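Local coordinates for protein L-lysine 6-oxidase (Marinomonas mediterranea, PDB 3WEU) that oxidises the epsilon-amino group of L-lysine with a cysteine tryptophylquinone cofactor, releasing ammonium and hydrogen peroxide, the latter giving it antibacterial activity, at residues Tyr429-Asp433 with Met434-Ser438; Trp455-Asn459 with Pro460-Lys464; Ser602-Pro605 with Ala606-Ile610. All blocks are in the same frame, centred on the assembly; numbering follows the deposited sequence.

Overall arrangement
Along the chain the three contacts come in series, each a local turn or cap between adjoining segments. Contacts 1 and 2 lie within the C-terminal domain of the L-lysine epsilon-oxidase family, their centres 18 Å apart and their nearest atoms about 10 Å apart. They do not touch, but both lean on helix 261-272: Y429 meets F266, while L457 and Y463 meet L261 and C265. Contact 1 also caps helix 433-439 against strand 4-13. Contact 3 leads from helix 596-602 into strand 609-611, its centre 39 Å from that of contact 1 and 43 Å from that of contact 2, across the chain's centre from the latter. In sequence, the cofactor residues C516 and W581 fall between contacts 2 and 3.

Contact 1 of 3, residues Tyr429-Asp433 with Met434-Ser438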
loop_
_atom_site.group_PDB
_atom_site.type_symbol
_atom_site.label_atom_id
_atom_site.label_comp_id
_atom_site.label_asym_id
_atom_site.label_seq_id
_atom_site.Cartn_x
_atom_site.Cartn_y
_atom_site.Cartn_z
ATOM N N TYR A 429 -13.773 53.591 -0.764
ATOM C CA TYR A 429 -13.308 53.447 -2.112
ATOM C C TYR A 429 -14.478 53.145 -3.031
ATOM O O TYR A 429 -15.542 52.696 -2.573
ATOM C CB TYR A 429 -12.347 52.254 -2.104
ATOM C CG TYR A 429 -11.062 52.504 -1.331
ATOM C CD1 TYR A 429 -10.211 53.507 -1.710
ATOM C CD2 TYR A 429 -10.664 51.679 -0.253
ATOM C CE1 TYR A 429 -9.041 53.745 -1.037
ATOM C CE2 TYR A 429 -9.465 51.920 0.385
ATOM C CZ TYR A 429 -8.655 52.926 0.013
ATOM O OH TYR A 429 -7.455 53.284 0.713
ATOM N N PRO A 430 -14.279 53.336 -4.322
ATOM C CA PRO A 430 -15.326 53.028 -5.308
ATOM C C PRO A 430 -15.473 51.538 -5.595
ATOM O O PRO A 430 -15.250 51.116 -6.683
ATOM C CB PRO A 430 -14.880 53.796 -6.559
ATOM C CG PRO A 430 -13.417 54.016 -6.385
ATOM C CD PRO A 430 -13.156 54.101 -4.908
ATOM N N VAL A 431 -15.861 50.777 -4.584
ATOM C CA VAL A 431 -16.041 49.342 -4.637
ATOM C C VAL A 431 -17.300 49.130 -3.817
ATOM O O VAL A 431 -17.404 49.604 -2.691
ATOM C CB VAL A 431 -14.870 48.609 -3.937
ATOM C CG1 VAL A 431 -15.085 47.151 -3.913
ATOM C CG2 VAL A 431 -13.573 48.910 -4.696
ATOM N N SER A 432 -18.271 48.446 -4.365
ATOM C CA SER A 432 -19.477 48.120 -3.619
ATOM C C SER A 432 -19.165 47.254 -2.416
ATOM O O SER A 432 -18.404 46.320 -2.516
ATOM C CB SER A 432 -20.424 47.346 -4.575
ATOM O OG SER A 432 -21.487 46.770 -3.856
ATOM N N ASP A 433 -19.847 47.485 -1.288
ATOM C CA ASP A 433 -19.807 46.543 -0.168
ATOM C C ASP A 433 -20.219 45.147 -0.462
ATOM O O ASP A 433 -19.727 44.190 0.132
ATOM C CB ASP A 433 -20.730 47.026 0.957
ATOM C CG ASP A 433 -20.160 48.193 1.685
ATOM O OD1 ASP A 433 -18.929 48.494 1.524
ATOM O OD2 ASP A 433 -20.936 48.798 2.458
ATOM N N MET A 434 -21.156 44.983 -1.397
ATOM C CA MET A 434 -21.600 43.624 -1.739
ATOM C C MET A 434 -20.502 42.821 -2.459
ATOM O O MET A 434 -20.358 41.567 -2.278
ATOM C CB MET A 434 -22.817 43.731 -2.643
ATOM C CG MET A 434 -23.979 44.451 -1.962
ATOM S SD MET A 434 -25.383 44.437 -3.166
ATOM C CE MET A 434 -25.578 42.701 -3.193
ATOM N N ASP A 435 -19.606 43.569 -3.115
ATOM C CA ASP A 435 -18.514 42.934 -3.800
ATOM C C ASP A 435 -17.404 42.535 -2.822
ATOM O O ASP A 435 -16.728 41.552 -3.043
ATOM C CB ASP A 435 -17.906 43.852 -4.840
ATOM C CG ASP A 435 -18.792 44.027 -6.072
ATOM O OD1 ASP A 435 -19.794 43.271 -6.213
ATOM O OD2 ASP A 435 -18.426 44.939 -6.886
ATOM N N THR A 436 -17.218 43.301 -1.758
ATOM C CA THR A 436 -16.175 42.910 -0.797
ATOM C C THR A 436 -16.635 41.778 0.119
ATOM O O THR A 436 -15.802 40.988 0.599
ATOM C CB THR A 436 -15.694 44.127 -0.010
ATOM O OG1 THR A 436 -16.756 44.642 0.787
ATOM C CG2 THR A 436 -15.184 45.178 -0.948
ATOM N N ALA A 437 -17.955 41.687 0.373
ATOM C CA ALA A 437 -18.469 40.779 1.373
ATOM C C ALA A 437 -18.387 39.342 0.953
ATOM O O ALA A 437 -18.468 38.503 1.814
ATOM C CB ALA A 437 -19.910 41.080 1.723
ATOM N N SER A 438 -18.292 39.057 -0.338
ATOM C CA SER A 438 -18.193 37.688 -0.763
ATOM C C SER A 438 -16.743 37.244 -0.660
ATOM O O SER A 438 -16.378 36.376 0.173
ATOM C CB SER A 438 -18.699 37.544 -2.205
ATOM O OG SER A 438 -18.086 38.533 -3.025
HETATM O O HOH W 1 -17.649 47.488 -6.944
HETATM O O HOH W 2 -16.445 47.260 1.668
#
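The extended backbone of V431 and S432 turns into helix 433-439 at S432, whose CA lies 5.3 Å from the CA of D435. Just upstream, P430 centres an inverse gamma turn. S432 O accepts from D435 N at 3.1 Å, with the donor standing 62° out of the carbonyl plane, and weakly from T436 N. That weak bond is the first i to i+4 link; A437 N to D433 O is the next and better formed.

S432 is the N-cap: with OG anti to its own nitrogen (chi1 168°), the hydroxyl oxygen reaches over the helix end to accept from M434 N at 3.1 Å. In a capping box D435 would accept directly from S432 N; here water 1 carries that link, 2.8 Å from S432 N and 2.7 Å from D435 OD2. The other oxygen, D435 OD1, is held by H6 ND1 and S8 N of strand 4-13. V431 and T436 occupy the positions of a hydrophobic staple, although one partner is a threonine: V431 CG1 meets T436 CG2 at 3.6 Å, the two side chains crossing obliquely. T436 OG1 turns instead to water 2, which also donates to D433 OD1 at 2.8 Å.

Contact 2 of 3, residues Trp455-Asn459 with Pro460-Lys464. With EDO (1,2-ethanediol), chain I.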
loop_
_atom_site.group_PDB
_atom_site.type_symbol
_atom_site.label_atom_id
_atom_site.label_comp_id
_atom_site.label_asym_id
_atom_site.label_seq_id
_atom_site.Cartn_x
_atom_site.Cartn_y
_atom_site.Cartn_z
ATOM N N TRP A 455 -3.349 31.788 -7.543
ATOM C CA TRP A 455 -2.681 33.013 -7.942
ATOM C C TRP A 455 -3.046 33.518 -9.308
ATOM O O TRP A 455 -2.632 34.628 -9.685
ATOM C CB TRP A 455 -1.143 32.905 -7.758
ATOM C CG TRP A 455 -0.578 31.585 -8.070
ATOM C CD1 TRP A 455 0.090 30.775 -7.223
ATOM C CD2 TRP A 455 -0.534 30.952 -9.355
ATOM N NE1 TRP A 455 0.505 29.650 -7.872
ATOM C CE2 TRP A 455 0.193 29.752 -9.198
ATOM C CE3 TRP A 455 -0.965 31.319 -10.641
ATOM C CZ2 TRP A 455 0.390 28.819 -10.257
ATOM C CZ3 TRP A 455 -0.715 30.407 -11.725
ATOM C CH2 TRP A 455 -0.073 29.152 -11.493
ATOM N N SER A 456 -3.922 32.795 -10.011
ATOM C CA SER A 456 -4.500 33.421 -11.208
ATOM C C SER A 456 -5.292 34.642 -10.871
ATOM O O SER A 456 -5.443 35.541 -11.683
ATOM C CB SER A 456 -5.335 32.383 -11.990
ATOM O OG SER A 456 -6.401 31.842 -11.230
ATOM N N LEU A 457 -5.851 34.710 -9.661
ATOM C CA LEU A 457 -6.605 35.889 -9.306
ATOM C C LEU A 457 -5.803 37.140 -9.127
ATOM O O LEU A 457 -6.362 38.259 -9.019
ATOM C CB LEU A 457 -7.394 35.636 -8.028
ATOM C CG LEU A 457 -8.722 34.885 -8.091
ATOM C CD1 LEU A 457 -9.750 35.802 -8.645
ATOM C CD2 LEU A 457 -8.670 33.592 -8.862
ATOM N N GLN A 458 -4.486 36.990 -9.026
ATOM C CA GLN A 458 -3.606 38.113 -8.977
ATOM C C GLN A 458 -3.282 38.673 -10.378
ATOM O O GLN A 458 -2.703 39.759 -10.505
ATOM C CB GLN A 458 -2.278 37.727 -8.314
ATOM C CG GLN A 458 -2.407 37.512 -6.806
ATOM C CD GLN A 458 -1.122 36.989 -6.221
ATOM O OE1 GLN A 458 -0.028 37.480 -6.541
ATOM N NE2 GLN A 458 -1.234 35.926 -5.404
ATOM N N ASN A 459 -3.669 37.948 -11.371
ATOM C CA ASN A 459 -3.319 38.322 -12.744
ATOM C C ASN A 459 -4.334 39.240 -13.403
ATOM O O ASN A 459 -5.438 38.836 -13.591
ATOM C CB ASN A 459 -3.132 37.097 -13.586
ATOM C CG ASN A 459 -2.352 37.427 -14.845
ATOM O OD1 ASN A 459 -2.467 38.541 -15.334
ATOM N ND2 ASN A 459 -1.496 36.525 -15.285
ATOM N N PRO A 460 -3.970 40.506 -13.665
ATOM C CA PRO A 460 -4.960 41.400 -14.135
ATOM C C PRO A 460 -5.599 40.988 -15.455
ATOM O O PRO A 460 -6.731 41.464 -15.726
ATOM C CB PRO A 460 -4.206 42.714 -14.359
ATOM C CG PRO A 460 -2.775 42.336 -14.482
ATOM C CD PRO A 460 -2.663 41.157 -13.559
ATOM N N VAL A 461 -4.925 40.138 -16.219
ATOM C CA VAL A 461 -5.510 39.772 -17.531
ATOM C C VAL A 461 -6.805 38.952 -17.461
ATOM O O VAL A 461 -7.506 38.816 -18.463
ATOM C CB VAL A 461 -4.513 39.079 -18.450
ATOM C CG1 VAL A 461 -3.187 39.856 -18.554
ATOM C CG2 VAL A 461 -4.319 37.646 -18.045
ATOM N N ILE A 462 -7.157 38.391 -16.291
ATOM C CA ILE A 462 -8.440 37.722 -16.167
ATOM C C ILE A 462 -9.598 38.613 -15.867
ATOM O O ILE A 462 -10.727 38.141 -15.819
ATOM C CB ILE A 462 -8.400 36.579 -15.129
ATOM C CG1 ILE A 462 -8.359 37.098 -13.699
ATOM C CG2 ILE A 462 -7.237 35.664 -15.392
ATOM C CD1 ILE A 462 -8.746 36.067 -12.680
ATOM N N TYR A 463 -9.354 39.891 -15.648
ATOM C CA TYR A 463 -10.362 40.860 -15.301
ATOM C C TYR A 463 -10.668 41.798 -16.410
ATOM O O TYR A 463 -9.775 42.241 -17.098
ATOM C CB TYR A 463 -9.912 41.771 -14.167
ATOM C CG TYR A 463 -9.596 41.063 -12.816
ATOM C CD1 TYR A 463 -8.344 40.600 -12.543
ATOM C CD2 TYR A 463 -10.568 40.892 -11.844
ATOM C CE1 TYR A 463 -8.053 39.907 -11.370
ATOM C CE2 TYR A 463 -10.306 40.240 -10.659
ATOM C CZ TYR A 463 -9.046 39.745 -10.416
ATOM O OH TYR A 463 -8.833 39.134 -9.214
ATOM N N LYS A 464 -11.917 42.200 -16.525
ATOM C CA LYS A 464 -12.235 43.307 -17.425
ATOM C C LYS A 464 -12.195 44.639 -16.726
ATOM O O LYS A 464 -12.074 45.662 -17.386
ATOM C CB LYS A 464 -13.589 43.061 -18.134
ATOM C CG LYS A 464 -14.698 42.546 -17.243
ATOM C CD LYS A 464 -15.922 42.234 -18.105
ATOM C CE LYS A 464 -17.099 41.790 -17.277
ATOM N NZ LYS A 464 -17.645 42.951 -16.495
HETATM C C1 EDO I . 0.553 39.472 -17.356
HETATM O O1 EDO I . -0.228 39.832 -16.209
HETATM C C2 EDO I . 1.058 38.052 -17.369
HETATM O O2 EDO I . -0.046 37.145 -17.611
#
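Two short 3-10 segments, 455-458 and 460-462, follow one another with N459 as the joint, and I462 N closes the second by bonding to N459 O at 3.2 Å. The side chain of N459 forms an Asx-Pro turn over the same corner. Its amide oxygen OD1 accepts from V461 N at 3.1 Å with a nearly straight N-H...O angle of 167°, the donor lying above the amide plane and not on a lone pair. The first torsion explains the reach: with CG trans to the N459 nitrogen (chi1 -162°), the amide lies beside its own carbonyl carbon and faces the start of the next turn. P460 lacks an N-H, so V461 supplies the first amide of this turn. V461 CG2 also packs against N459 OD1.

The amide has two further partners, both on a bound 1,2-ethanediol, probably from the crystallisation liquor. Its O1 donates to N459 OD1 at 2.7 Å, so that OD1 accepts twice, and its O2 accepts from N459 ND2 at 2.8 Å. In this crystal both ends of the amide are therefore engaged, which helps fix its rotation.

Away from the amide, I462 sends its CD1 back to S456 O, 3.5 Å off, and its side chain crosses that of L457 at about a right angle. Around this buried joint, C490 of helix 489-492 touches S456, N459 and I462, while helix 261-272 meets L457 and Y463. The tyrosine reaches back past the second turn to the first 3-10 segment: L457 CD1 approaches Y463 OH at 3.5 Å, and Y463 OH donates to L457 O at 2.6 Å, in the carbonyl plane and on a lone pair.

Contact 3 of 3, residues Ser602-Pro605 with Ala606-Ile610; sequences SHLP and AGQQI
The carboxamide of Q608 and the pyrrolidine ring of P605 meet through the oxygen end of the amide, since OE1 is the only amide atom to approach the ring closely. Q608 OE1 lies 3.5 Å from P605 CD and is almost as near to P605 CG, and the amide C=O bond is aimed nearly straight at P605 CD. The same oxygen touches a third carbon, L604 CD2, at 3.7 Å. All three are van der Waals contacts; no hydrogen bond joins the two segments. The extended chain of Q608 accounts for the reach: CG is anti to the nitrogen (chi1 -174°) and the next bond is also trans, which carries the amide back over the loop.

L604 divides its two methyl groups between partners. While CD2 meets the glutamine oxygen, L604 CD1 packs on I610 CG2 at 3.9 Å, the leucine and isoleucine meeting at a slant. The leucine thus bridges the polar tip of Q608 and the apolar side chain of I610 in strand 609-611. The chain makes the corner between them through P605, A606 and G607, the glycine adopting a positive phi of 89°. Several residues here, Q608 among them, touch a crystal neighbour, so the exact pose of the surface amide may partly reflect the lattice.

Helix 596-602 ends at S602, and H603 turns away with positive phi, its ring stacked on F657. L604 touches F679 of strand 675-680. T591 OG1 hydrogen-bonds P605 O and Q608 N, and T591 also touches L604 and I610. Strand 609-611 pairs antiparallel with strand 588-590, its I610 bonded through the backbone to V589.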
loop_
_atom_site.group_PDB
_atom_site.type_symbol
_atom_site.label_atom_id
_atom_site.label_comp_id
_atom_site.label_asym_id
_atom_site.label_seq_id
_atom_site.Cartn_x
_atom_site.Cartn_y
_atom_site.Cartn_z
ATOM N N SER A 602 -15.996 13.967 23.878
ATOM C CA SER A 602 -14.792 14.594 23.278
ATOM C C SER A 602 -13.535 14.217 24.091
ATOM O O SER A 602 -12.419 14.404 23.615
ATOM C CB SER A 602 -15.017 16.117 23.229
ATOM O OG SER A 602 -14.867 16.607 24.505
ATOM N N HIS A 603 -13.709 13.682 25.287
ATOM C CA HIS A 603 -12.634 13.263 26.217
ATOM C C HIS A 603 -11.786 14.403 26.708
ATOM O O HIS A 603 -10.673 14.196 27.133
ATOM C CB HIS A 603 -11.711 12.230 25.551
ATOM C CG HIS A 603 -12.470 11.094 24.986
ATOM N ND1 HIS A 603 -12.925 10.069 25.767
ATOM C CD2 HIS A 603 -13.000 10.907 23.771
ATOM C CE1 HIS A 603 -13.645 9.242 25.041
ATOM N NE2 HIS A 603 -13.701 9.722 23.820
ATOM N N LEU A 604 -12.300 15.615 26.635
ATOM C CA LEU A 604 -11.519 16.732 27.060
ATOM C C LEU A 604 -12.354 17.706 27.866
ATOM O O LEU A 604 -13.522 17.939 27.543
ATOM C CB LEU A 604 -10.984 17.488 25.826
ATOM C CG LEU A 604 -9.927 16.727 24.986
ATOM C CD1 LEU A 604 -9.750 17.428 23.618
ATOM C CD2 LEU A 604 -8.639 16.583 25.784
ATOM N N PRO A 605 -11.711 18.380 28.802
ATOM C CA PRO A 605 -12.343 19.535 29.498
ATOM C C PRO A 605 -12.410 20.717 28.576
ATOM O O PRO A 605 -11.675 20.757 27.584
ATOM C CB PRO A 605 -11.414 19.809 30.639
ATOM C CG PRO A 605 -10.025 19.375 30.107
ATOM C CD PRO A 605 -10.298 18.213 29.189
ATOM N N ALA A 606 -13.282 21.654 28.871
ATOM C CA ALA A 606 -13.407 22.865 28.072
ATOM C C ALA A 606 -12.197 23.794 28.264
ATOM O O ALA A 606 -11.583 23.825 29.323
ATOM C CB ALA A 606 -14.735 23.568 28.471
ATOM N N GLY A 607 -11.883 24.584 27.266
ATOM C CA GLY A 607 -10.928 25.683 27.454
ATOM C C GLY A 607 -9.478 25.253 27.214
ATOM O O GLY A 607 -8.565 26.058 27.387
ATOM N N GLN A 608 -9.253 24.009 26.724
ATOM C CA GLN A 608 -7.920 23.508 26.527
ATOM C C GLN A 608 -7.557 23.672 25.050
ATOM O O GLN A 608 -8.426 23.379 24.200
ATOM C CB GLN A 608 -7.889 22.015 26.850
ATOM C CG GLN A 608 -6.472 21.451 26.802
ATOM C CD GLN A 608 -6.355 20.023 27.219
ATOM O OE1 GLN A 608 -7.281 19.440 27.782
ATOM N NE2 GLN A 608 -5.207 19.433 26.903
ATOM N N GLN A 609 -6.326 24.106 24.714
ATOM C CA GLN A 609 -5.939 24.226 23.342
ATOM C C GLN A 609 -5.494 22.896 22.809
ATOM O O GLN A 609 -4.659 22.273 23.402
ATOM C CB GLN A 609 -4.834 25.247 23.134
ATOM C CG GLN A 609 -4.663 25.615 21.665
ATOM C CD GLN A 609 -3.380 26.375 21.433
ATOM O OE1 GLN A 609 -2.273 25.818 21.600
ATOM N NE2 GLN A 609 -3.508 27.677 21.157
ATOM N N ILE A 610 -6.040 22.449 21.720
ATOM C CA ILE A 610 -5.687 21.142 21.187
ATOM C C ILE A 610 -5.685 21.206 19.700
ATOM O O ILE A 610 -6.077 22.173 19.097
ATOM C CB ILE A 610 -6.695 20.027 21.626
ATOM C CG1 ILE A 610 -8.017 20.057 20.915
ATOM C CG2 ILE A 610 -6.852 19.993 23.111
ATOM C CD1 ILE A 610 -8.758 21.319 20.887
#